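Local coordinates for uncharacterized protein (Klebsiella pneumoniae, PDB 2A2L) that is of unknown function but, as a member of the HbpS-like (DUF336) family, may bind or degrade haem, at the interface of chains A and B. Numbering follows the deposited sequence. Chains: chain A/B, unknown.

The interface of chains A and B. Residues chain A 68, 93, 96-97, 101; chain B 58, 61-62, 102.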
loop_
_atom_site.group_PDB
_atom_site.type_symbol
_atom_site.label_atom_id
_atom_site.label_comp_id
_atom_site.label_asym_id
_atom_site.label_seq_id
_atom_site.Cartn_x
_atom_site.Cartn_y
_atom_site.Cartn_z
ATOM N N TRP A 68 -14.139 2.191 -13.744
ATOM C CA TRP A 68 -13.873 0.832 -13.317
ATOM C C TRP A 68 -14.994 0.282 -12.446
ATOM O O TRP A 68 -15.310 -0.903 -12.545
ATOM C CB TRP A 68 -12.510 0.724 -12.636
ATOM C CG TRP A 68 -12.204 -0.657 -12.142
ATOM C CD1 TRP A 68 -11.535 -1.653 -12.816
ATOM C CD2 TRP A 68 -12.549 -1.199 -10.864
ATOM N NE1 TRP A 68 -11.454 -2.776 -12.037
ATOM C CE2 TRP A 68 -12.075 -2.532 -10.836
ATOM C CE3 TRP A 68 -13.257 -0.706 -9.757
ATOM C CZ2 TRP A 68 -12.260 -3.372 -9.735
ATOM C CZ3 TRP A 68 -13.450 -1.547 -8.664
ATOM C CH2 TRP A 68 -12.946 -2.867 -8.661
ATOM N N LEU A 93 -19.118 -1.707 1.517
ATOM C CA LEU A 93 -18.685 -1.964 0.140
ATOM C C LEU A 93 -17.609 -1.001 -0.350
ATOM O O LEU A 93 -16.767 -1.353 -1.205
ATOM C CB LEU A 93 -19.883 -1.884 -0.786
ATOM C CG LEU A 93 -19.656 -2.298 -2.231
ATOM C CD1 LEU A 93 -19.028 -3.679 -2.300
ATOM C CD2 LEU A 93 -20.953 -2.246 -2.985
ATOM N N THR A 96 -13.890 -2.015 0.240
ATOM C CA THR A 96 -13.307 -3.131 -0.511
ATOM C C THR A 96 -12.592 -2.682 -1.782
ATOM O O THR A 96 -12.645 -1.510 -2.147
ATOM C CB THR A 96 -14.355 -4.201 -0.828
ATOM O OG1 THR A 96 -15.056 -3.855 -2.027
ATOM C CG2 THR A 96 -15.313 -4.342 0.320
ATOM N N ASN A 97 -11.879 -3.613 -2.416
ATOM C CA ASN A 97 -11.172 -3.363 -3.664
ATOM C C ASN A 97 -10.213 -2.178 -3.665
ATOM O O ASN A 97 -10.201 -1.389 -4.612
ATOM C CB ASN A 97 -12.175 -3.211 -4.795
ATOM C CG ASN A 97 -12.770 -4.498 -5.177
ATOM O OD1 ASN A 97 -12.191 -5.229 -5.964
ATOM N ND2 ASN A 97 -13.921 -4.825 -4.597
ATOM N N ILE A 101 -14.103 1.290 -5.464
ATOM C CA ILE A 101 -15.544 1.377 -5.726
ATOM C C ILE A 101 -16.089 2.766 -5.398
ATOM O O ILE A 101 -16.102 3.173 -4.240
ATOM C CB ILE A 101 -16.390 0.250 -5.074
ATOM C CG1 ILE A 101 -16.058 -1.097 -5.722
ATOM C CG2 ILE A 101 -17.880 0.525 -5.284
ATOM C CD1 ILE A 101 -16.614 -2.290 -4.980
ATOM N N SER B 58 -15.162 -7.424 -8.787
ATOM C CA SER B 58 -14.915 -6.742 -7.524
ATOM C C SER B 58 -15.263 -7.673 -6.360
ATOM O O SER B 58 -14.953 -7.369 -5.221
ATOM C CB SER B 58 -15.730 -5.459 -7.445
ATOM O OG SER B 58 -17.049 -5.688 -7.895
ATOM N N ASP B 61 -11.848 -10.170 -4.424
ATOM C CA ASP B 61 -11.269 -9.674 -3.194
ATOM C C ASP B 61 -12.212 -9.731 -1.980
ATOM O O ASP B 61 -11.754 -10.030 -0.862
ATOM C CB ASP B 61 -10.683 -8.269 -3.399
ATOM C CG ASP B 61 -9.261 -8.294 -4.013
ATOM O OD1 ASP B 61 -8.477 -9.198 -3.661
ATOM O OD2 ASP B 61 -8.925 -7.408 -4.845
ATOM N N ILE B 62 -13.513 -9.502 -2.197
ATOM C CA ILE B 62 -14.524 -9.560 -1.122
ATOM C C ILE B 62 -14.811 -10.978 -0.611
ATOM O O ILE B 62 -14.751 -11.252 0.590
ATOM C CB ILE B 62 -15.845 -8.846 -1.511
ATOM C CG1 ILE B 62 -15.560 -7.497 -2.184
ATOM C CG2 ILE B 62 -16.732 -8.624 -0.274
ATOM C CD1 ILE B 62 -16.792 -6.672 -2.532
ATOM N N ILE B 102 -14.503 -7.705 6.553
ATOM C CA ILE B 102 -15.737 -7.360 5.833
ATOM C C ILE B 102 -16.890 -7.376 6.829
ATOM O O ILE B 102 -17.048 -8.356 7.568
ATOM C CB ILE B 102 -16.048 -8.442 4.781
ATOM C CG1 ILE B 102 -14.934 -8.557 3.727
ATOM C CG2 ILE B 102 -17.485 -8.312 4.245
ATOM C CD1 ILE B 102 -14.194 -7.269 3.417
HETATM O O HOH W 1 -12.050 -7.993 -6.449
#
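A:Asn97 reaches over to B:Ser58, the residue just ahead of helix 59-73 of chain B. The amide nitrogen A:Asn97 ND2 donates to the backbone carbonyl O of B:Ser58 at 2.8 Å, and the bond is almost straight (174° at the hydrogen). The acceptor lies in the amide plane and the donor meets a lone pair in the carbonyl plane. The other N-H of A:Asn97 ND2 turns back to A:Thr96 OG1 (3.0 Å), and that hydroxyl in turn donates to the carbonyl O of A:Leu93. On the far side of the amide, OD1 shares water 1 with the backbone N of B:Asp61, in the first turn of the helix. Asparagine suits this place because one planar group offers donors at one end and a water-linked oxygen at the other, consistent with this flip and probably holding it. Chi1 of -73°, with CG beside the backbone N, directs the amide at B:Ser58.

Next to this polar link, B:Ile62 crosses A:Thr96 at about a right angle, its CG1 3.8 Å from A:Thr96 CB. Threonine thus relays hydrogen bonds through its hydroxyl while CB and CG2 give the isoleucine an apolar surface. The long isoleucine arm spans on to leucine, B:Ile62 CD1 lying 3.7 Å from A:Leu93 CD1. B:Ser58 CB lies obliquely above the indole plane, 4.0 Å from A:Trp68 CH2; so short a side chain probably lets the main chain come near enough for A:Asn97. The patch joins two chains of the deposited eight-chain assembly and may contribute to oligomer formation, which the structure alone does not prove.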